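Local coordinates for catechol 1,2 dioxygenase (Acinetobacter radioresistens, PDB 2XSU) that catalyses the iron(III)-dependent intradiol cleavage of catechol by dioxygen, giving cis,cis-muconate, and works as a homodimer, at the interface of chains A and B. Sequence-based numbering; all coordinates share one arbitrary frame. Chains: chain A/B, Catechol 1,2 dioxygenase.

Contact 1: the interface of chains A and B. Residues chain A 31, 34-35, 38; chain B 50.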
ATOM      1  N   ARG A  31       8.450  17.790   6.435  1.00 14.43           N
ATOM      2  CA  ARG A  31       7.383  16.981   7.064  1.00 13.31           C
ATOM      3  C   ARG A  31       7.384  15.548   6.512  1.00 13.24           C
ATOM      4  O   ARG A  31       7.326  14.568   7.287  1.00 12.98           O
ATOM      5  CB  ARG A  31       6.003  17.635   6.870  1.00 13.93           C
ATOM      6  CG  ARG A  31       4.841  16.818   7.502  1.00 12.77           C
ATOM      7  CD  ARG A  31       5.028  16.593   8.995  1.00 12.67           C
ATOM      8  NE  ARG A  31       3.745  16.204   9.613  1.00 13.59           N
ATOM      9  CZ  ARG A  31       3.562  15.866  10.884  1.00 13.18           C
ATOM     10  NH1 ARG A  31       4.587  15.800  11.760  1.00 13.83           N
ATOM     11  NH2 ARG A  31       2.312  15.591  11.275  1.00 15.28           N
ATOM     12  N   GLN A  34      10.436  13.742   7.895  1.00 12.30           N
ATOM     13  CA  GLN A  34      10.164  13.372   9.285  1.00 12.71           C
ATOM     14  C   GLN A  34       9.287  12.100   9.397  1.00 12.29           C
ATOM     15  O   GLN A  34       9.605  11.183  10.146  1.00 12.04           O
ATOM     16  CB  GLN A  34       9.444  14.555   9.971  1.00 13.72           C
ATOM     17  CG  GLN A  34       9.137  14.304  11.417  1.00 15.42           C
ATOM     18  CD  GLN A  34       8.156  15.314  12.017  1.00 14.94           C
ATOM     19  OE1 GLN A  34       7.441  16.021  11.312  1.00 16.06           O
ATOM     20  NE2 GLN A  34       8.123  15.359  13.339  1.00 19.10           N
ATOM     21  N   VAL A  35       8.174  12.079   8.664  1.00 12.27           N
ATOM     22  CA  VAL A  35       7.238  10.959   8.736  1.00 12.59           C
ATOM     23  C   VAL A  35       7.855   9.658   8.176  1.00 12.24           C
ATOM     24  O   VAL A  35       7.769   8.602   8.825  1.00 12.76           O
ATOM     25  CB  VAL A  35       5.873  11.292   8.043  1.00 12.30           C
ATOM     26  CG1 VAL A  35       4.974  10.018   7.967  1.00 14.30           C
ATOM     27  CG2 VAL A  35       5.173  12.473   8.728  1.00 14.43           C
ATOM     28  N   ARG A  38      10.456   8.205  10.650  1.00 11.14           N
ATOM     29  CA  ARG A  38       9.781   7.580  11.780  1.00 11.71           C
ATOM     30  C   ARG A  38       9.148   6.239  11.417  1.00 10.99           C
ATOM     31  O   ARG A  38       9.368   5.246  12.119  1.00 10.59           O
ATOM     32  CB  ARG A  38       8.741   8.554  12.367  1.00 11.45           C
ATOM     33  CG  ARG A  38       7.797   7.923  13.432  1.00 11.79           C
ATOM     34  CD  ARG A  38       8.531   7.385  14.675  1.00 13.81           C
ATOM     35  NE  ARG A  38       7.583   6.752  15.601  1.00 12.41           N
ATOM     36  CZ  ARG A  38       7.144   7.343  16.714  1.00 14.13           C
ATOM     37  NH1 ARG A  38       7.629   8.531  17.068  1.00 14.13           N
ATOM     38  NH2 ARG A  38       6.277   6.714  17.496  1.00 12.71           N
TER
ATOM     39  N   LEU B  50       3.767  12.307  16.290  1.00 13.68           N
ATOM     40  CA  LEU B  50       4.034  13.300  15.257  1.00 13.96           C
ATOM     41  C   LEU B  50       2.818  14.206  14.967  1.00 13.77           C
ATOM     42  O   LEU B  50       2.857  15.037  14.052  1.00 14.24           O
ATOM     43  CB  LEU B  50       4.552  12.578  13.985  1.00 14.07           C
ATOM     44  CG  LEU B  50       6.033  12.224  13.920  1.00 15.14           C
ATOM     45  CD1 LEU B  50       6.440  11.285  14.996  1.00 17.08           C
ATOM     46  CD2 LEU B  50       6.351  11.602  12.567  1.00 14.69           C
TER
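B:Leu50 sets its side chain against one flank of the chain A helix 30-49, while A:Arg31 takes hold of its backbone carbonyl. The guanidinium meets B:Leu50 O end-on with both terminal nitrogens, NH2 at 2.9 Å and NH1 at 3.0 Å. The oxygen lies within about 1° of the guanidinium plane. NH1 comes in the carbonyl plane, on a lone pair, whereas NH2 is tilted 33° from that plane. Both bonds are bent, as a fork closing on one atom must be. The side-chain amide of A:Gln34 steadies the fork: A:Arg31 NH1 also donates to A:Gln34 OE1 at 2.9 Å, from above the amide carbonyl plane, and so helps fix the guanidinium's rotation.

The packed part is the leucine's branch. B:Leu50 CD2 points at the helix, 3.9 Å from A:Arg38 CB and 4.0 Å from A:Val35 CA, with A:Gln34 CG at a similar distance. The other methyl has fewer neighbours: B:Leu50 CD1 turns toward A:Arg38 and lies 3.6 Å from A:Arg38 NH1, whose guanidinium makes no hydrogen bond to the leucine. CG of A:Arg38, anti to the backbone N (chi1 171°), lies beside both methyls, and a bend at chi2 carries the chain on.

These chain A residues fall on successive turns of helix 30-49, in the N-terminal helical region through which the two subunits join; B:Leu50 sits in the loop between B helices 30-49 and 54-69.

Contact 2: the interface of chains A and B. Residues chain A 19-20, 23-24; chain B 216-218, 256.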
ATOM      1  N   MET A  19      20.528   6.008   4.745  1.00 13.04           N
ATOM      2  CA  MET A  19      19.856   5.727   3.480  1.00 12.67           C
ATOM      3  C   MET A  19      18.906   6.826   3.002  1.00 12.56           C
ATOM      4  O   MET A  19      18.794   7.085   1.786  1.00 13.49           O
ATOM      5  CB  MET A  19      19.151   4.358   3.550  1.00 12.53           C
ATOM      6  CG  MET A  19      20.122   3.191   3.796  1.00 13.61           C
ATOM      7  SD  MET A  19      19.379   1.541   3.719  1.00 13.88           S
ATOM      8  CE  MET A  19      18.226   1.656   5.095  1.00 11.84           C
ATOM      9  N   ASN A  20      18.244   7.507   3.938  1.00 11.61           N
ATOM     10  CA  ASN A  20      17.117   8.370   3.571  1.00 12.60           C
ATOM     11  C   ASN A  20      17.305   9.864   3.836  1.00 14.06           C
ATOM     12  O   ASN A  20      16.527  10.695   3.329  1.00 14.82           O
ATOM     13  CB  ASN A  20      15.809   7.866   4.213  1.00 12.55           C
ATOM     14  CG  ASN A  20      15.339   6.570   3.575  1.00 12.58           C
ATOM     15  OD1 ASN A  20      14.841   6.573   2.454  1.00 13.49           O
ATOM     16  ND2 ASN A  20      15.542   5.447   4.275  1.00 12.93           N
ATOM     17  N   THR A  23      21.637  10.976   2.104  1.00 16.56           N
ATOM     18  CA  THR A  23      21.566  10.991   0.644  1.00 16.26           C
ATOM     19  C   THR A  23      20.831  12.192   0.028  1.00 17.11           C
ATOM     20  O   THR A  23      20.852  12.363  -1.201  1.00 18.47           O
ATOM     21  CB  THR A  23      20.872   9.716   0.155  1.00 16.03           C
ATOM     22  OG1 THR A  23      19.659   9.582   0.892  1.00 14.98           O
ATOM     23  CG2 THR A  23      21.767   8.476   0.399  1.00 17.01           C
ATOM     24  N   ALA A  24      20.188  13.015   0.863  1.00 17.54           N
ATOM     25  CA  ALA A  24      19.441  14.191   0.382  1.00 18.57           C
ATOM     26  C   ALA A  24      20.383  15.263  -0.175  1.00 20.42           C
ATOM     27  O   ALA A  24      21.435  15.565   0.425  1.00 21.18           O
ATOM     28  CB  ALA A  24      18.588  14.776   1.521  1.00 19.19           C
TER
ATOM     29  N   LEU B 216      12.167  13.831  -0.796  1.00 14.79           N
ATOM     30  CA  LEU B 216      13.283  13.494   0.070  1.00 13.79           C
ATOM     31  C   LEU B 216      14.613  14.097  -0.413  1.00 12.36           C
ATOM     32  O   LEU B 216      15.630  13.921   0.231  1.00 13.04           O
ATOM     33  CB  LEU B 216      13.397  11.962   0.208  1.00 13.91           C
ATOM     34  CG  LEU B 216      12.188  11.288   0.901  1.00 13.10           C
ATOM     35  CD1 LEU B 216      12.408   9.784   0.932  1.00 14.04           C
ATOM     36  CD2 LEU B 216      12.034  11.810   2.326  1.00 16.71           C
ATOM     37  N   GLY B 217      14.566  14.833  -1.526  1.00 12.79           N
ATOM     38  CA  GLY B 217      15.803  15.396  -2.104  1.00 13.44           C
ATOM     39  C   GLY B 217      16.757  14.359  -2.659  1.00 13.95           C
ATOM     40  O   GLY B 217      17.956  14.628  -2.795  1.00 14.60           O
ATOM     41  N   ARG B 218      16.228  13.193  -3.046  1.00 13.33           N
ATOM     42  CA  ARG B 218      17.054  12.050  -3.451  1.00 13.28           C
ATOM     43  C   ARG B 218      16.926  11.698  -4.941  1.00 12.78           C
ATOM     44  O   ARG B 218      15.869  11.831  -5.558  1.00 13.52           O
ATOM     45  CB  ARG B 218      16.677  10.806  -2.617  1.00 12.08           C
ATOM     46  CG  ARG B 218      17.136  10.842  -1.173  1.00 11.42           C
ATOM     47  CD  ARG B 218      16.759   9.534  -0.409  1.00 11.87           C
ATOM     48  NE  ARG B 218      17.314   8.402  -1.135  1.00 11.65           N
ATOM     49  CZ  ARG B 218      16.882   7.142  -1.040  1.00 12.54           C
ATOM     50  NH1 ARG B 218      15.893   6.815  -0.204  1.00 10.88           N
ATOM     51  NH2 ARG B 218      17.426   6.222  -1.819  1.00  9.85           N
ATOM     52  N   PHE B 256      21.034   0.791  -2.519  1.00 10.80           N
ATOM     53  CA  PHE B 256      22.053   0.331  -1.535  1.00 12.26           C
ATOM     54  C   PHE B 256      22.561  -1.103  -1.699  1.00 12.13           C
ATOM     55  O   PHE B 256      22.860  -1.775  -0.694  1.00 13.89           O
ATOM     56  CB  PHE B 256      21.518   0.582  -0.090  1.00 11.96           C
ATOM     57  CG  PHE B 256      20.908   1.918   0.050  1.00 13.81           C
ATOM     58  CD1 PHE B 256      21.726   3.042   0.186  1.00 15.42           C
ATOM     59  CD2 PHE B 256      19.517   2.083  -0.037  1.00 14.06           C
ATOM     60  CE1 PHE B 256      21.173   4.335   0.269  1.00 16.83           C
ATOM     61  CE2 PHE B 256      18.946   3.380   0.038  1.00 13.18           C
ATOM     62  CZ  PHE B 256      19.800   4.493   0.174  1.00 14.48           C
TER
HETATM   63  O   HOH W   1      15.493  13.115   2.931  1.00 16.37           O
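The C-terminal end of chain A helix 9-20 and the loop after it meet two loops of chain B, one following helix 208-215 and the other carrying B:Phe256. In this intradiol ring-cleavage dioxygenase the patch joins the N-terminal helical part of one subunit to the catalytic part of the other. A:Met19 lies over the phenyl face of B:Phe256, with CG 3.7 Å from the ring centroid in a CH-pi contact. Its CB reaches CZ at the rim, 3.4 Å away, and SD lies over the same face, toward CD2 and CG, away from CZ. Chi1 of -61° sets the methionine CG beside the backbone N and over the ring.

The backbone carbonyl of A:Met19 stands over the centre of the B:Arg218 guanidinium, 3.3 Å above its plane, an arrangement likely to be eased by the positive charge. The same oxygen accepts from A:Thr23 OG1 at 2.8 Å. That hydroxyl also rests against the arginine's CD and NE. A:Asn20 OD1 comes 2.9 Å from B:Arg218 NH1, but the N-H points elsewhere, so the pair is a polar contact without a hydrogen bond. Farther along, water 1 bridges A:Asn20 O (2.7 Å) and B:Leu216 O (2.8 Å), and A:Ala24 CB packs by the latter carbonyl.

Contact 3: the interface of chains A and B. Residues chain A 305-308; chain B 58, 62.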
ATOM      1  N   VAL A 305     -11.723  17.968   6.300  1.00 22.29           N
ATOM      2  CA  VAL A 305     -10.656  17.013   6.000  1.00 20.49           C
ATOM      3  C   VAL A 305     -10.451  16.977   4.489  1.00 19.84           C
ATOM      4  O   VAL A 305     -11.371  16.636   3.752  1.00 18.87           O
ATOM      5  CB  VAL A 305     -11.053  15.605   6.525  1.00 20.27           C
ATOM      6  CG1 VAL A 305     -10.048  14.552   6.096  1.00 19.33           C
ATOM      7  CG2 VAL A 305     -11.173  15.617   8.050  1.00 19.56           C
ATOM      8  N   GLU A 306      -9.257  17.357   4.028  1.00 19.17           N
ATOM      9  CA  GLU A 306      -8.845  17.123   2.627  1.00 19.98           C
ATOM     10  C   GLU A 306      -8.613  15.632   2.385  1.00 19.18           C
ATOM     11  O   GLU A 306      -7.904  14.959   3.146  1.00 19.36           O
ATOM     12  CB  GLU A 306      -7.552  17.883   2.296  1.00 20.75           C
ATOM     13  CG  GLU A 306      -7.632  19.383   2.478  1.00 27.26           C
ATOM     14  CD  GLU A 306      -6.290  20.089   2.254  1.00 34.85           C
ATOM     15  OE1 GLU A 306      -5.210  19.440   2.373  1.00 38.23           O
ATOM     16  OE2 GLU A 306      -6.322  21.311   1.966  1.00 39.76           O
ATOM     17  N   ARG A 307      -9.192  15.131   1.301  1.00 17.54           N
ATOM     18  CA  ARG A 307      -9.146  13.713   0.983  1.00 17.05           C
ATOM     19  C   ARG A 307      -9.491  13.550  -0.499  1.00 17.15           C
ATOM     20  O   ARG A 307     -10.354  14.276  -1.020  1.00 17.36           O
ATOM     21  CB  ARG A 307     -10.173  12.970   1.869  1.00 16.54           C
ATOM     22  CG  ARG A 307     -10.123  11.459   1.702  1.00 17.40           C
ATOM     23  CD  ARG A 307     -11.050  10.697   2.684  1.00 15.68           C
ATOM     24  NE  ARG A 307     -11.042   9.274   2.356  1.00 16.93           N
ATOM     25  CZ  ARG A 307     -11.723   8.335   3.002  1.00 17.47           C
ATOM     26  NH1 ARG A 307     -12.489   8.657   4.052  1.00 16.46           N
ATOM     27  NH2 ARG A 307     -11.635   7.064   2.607  1.00 16.29           N
ATOM     28  N   ARG A 308      -8.824  12.624  -1.188  1.00 16.36           N
ATOM     29  CA  ARG A 308      -9.166  12.356  -2.587  1.00 16.82           C
ATOM     30  C   ARG A 308     -10.534  11.685  -2.659  1.00 17.82           C
ATOM     31  O   ARG A 308     -10.793  10.680  -1.973  1.00 19.62           O
ATOM     32  CB  ARG A 308      -8.102  11.495  -3.282  1.00 17.16           C
ATOM     33  CG  ARG A 308      -8.331  11.380  -4.807  1.00 18.50           C
ATOM     34  CD  ARG A 308      -7.085  10.876  -5.508  1.00 22.61           C
ATOM     35  NE  ARG A 308      -6.767   9.515  -5.126  1.00 23.44           N
ATOM     36  CZ  ARG A 308      -5.596   8.928  -5.388  1.00 21.08           C
ATOM     37  NH1 ARG A 308      -4.630   9.603  -6.003  1.00 20.96           N
ATOM     38  NH2 ARG A 308      -5.390   7.686  -4.991  1.00 21.42           N
TER
ATOM     39  N   TRP B  58      -4.697  10.372   4.907  1.00  9.86           N
ATOM     40  CA  TRP B  58      -5.332  10.089   3.620  1.00 10.60           C
ATOM     41  C   TRP B  58      -4.352  10.279   2.472  1.00 11.44           C
ATOM     42  O   TRP B  58      -4.330   9.475   1.566  1.00 11.48           O
ATOM     43  CB  TRP B  58      -6.605  10.934   3.411  1.00 10.72           C
ATOM     44  CG  TRP B  58      -7.683  10.630   4.417  1.00 13.18           C
ATOM     45  CD1 TRP B  58      -8.341  11.545   5.179  1.00 13.90           C
ATOM     46  CD2 TRP B  58      -8.211   9.346   4.787  1.00 15.32           C
ATOM     47  NE1 TRP B  58      -9.233  10.921   6.013  1.00 15.49           N
ATOM     48  CE2 TRP B  58      -9.199   9.573   5.774  1.00 15.41           C
ATOM     49  CE3 TRP B  58      -7.962   8.030   4.363  1.00 17.44           C
ATOM     50  CZ2 TRP B  58      -9.938   8.532   6.362  1.00 16.26           C
ATOM     51  CZ3 TRP B  58      -8.698   6.992   4.940  1.00 17.30           C
ATOM     52  CH2 TRP B  58      -9.686   7.256   5.937  1.00 17.64           C
ATOM     53  N   GLU B  62      -3.478   7.346  -0.141  1.00 10.61           N
ATOM     54  CA  GLU B  62      -3.626   7.630  -1.563  1.00 11.41           C
ATOM     55  C   GLU B  62      -2.310   7.358  -2.319  1.00 11.05           C
ATOM     56  O   GLU B  62      -2.321   6.766  -3.410  1.00 10.86           O
ATOM     57  CB  GLU B  62      -4.132   9.052  -1.773  1.00 10.64           C
ATOM     58  CG  GLU B  62      -5.620   9.178  -1.342  1.00 11.40           C
ATOM     59  CD  GLU B  62      -6.027  10.565  -0.875  1.00 12.33           C
ATOM     60  OE1 GLU B  62      -5.302  11.551  -1.144  1.00 13.28           O
ATOM     61  OE2 GLU B  62      -7.112  10.663  -0.231  1.00 14.20           O
TER
HETATM   62  O   HOH W   2      -8.640   8.677   0.593  1.00 24.64           O
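A:Val305 to A:Arg308 run extended across B:Trp58 and B:Glu62, which stand one turn apart on B helix 54-69, and the A:Arg308 backbone N donates to B:Glu62 OE2 at 2.8 Å. In this intradiol dioxygenase the strap is a C-terminal segment of one subunit laid on a helix of the other's N-terminal region. The N-H meets OE2 from above the carboxylate plane, 44° out of it, in a fairly straight bond.

A:Arg307 lies along the indole of B:Trp58. Extended from CG to NE (chi2 and chi3 both 174°), it places CD over the five-membered ring, 3.6 Å from that centroid, and CZ over the six-membered ring, 3.6 Å from its centroid, in a cation-pi contact. The two planes are 8° apart, so they stack nearly parallel. A:Val305 CG1 touches the pyrrole side of the indole, 3.6 Å from B:Trp58 CD1.

Water 2 connects A:Arg307 NE (3.0 Å) with B:Glu62 OE2 (2.6 Å), giving that oxygen a second partner beside the backbone N-H. The A:Arg308 side chain runs antiparallel alongside that of B:Glu62: A:Arg308 CB packs 3.3 Å from B:Glu62 CD, the carboxylate carbon, and a bend at chi3 brings the guanidinium face over B:Glu62 CB.

The three contacts belong to one two-fold symmetric interface, and each recurs with the chains exchanged. Their C-alpha centres lie about 15 Å apart for contact 1 and contact 2, 18 Å for contact 1 and contact 3, and 26 Å for contact 2 and contact 3. No residue is shared, but B:Leu50 of contact 1 lies in the loop leading into B helix 54-69, which carries contact 3. Contact 1 joins the subunits within their helical regions, whereas contact 2 and contact 3 each pair an N-terminal helical region with a later part of the other chain, in opposite senses. The homodimer is thus tied at its middle and toward both catalytic regions.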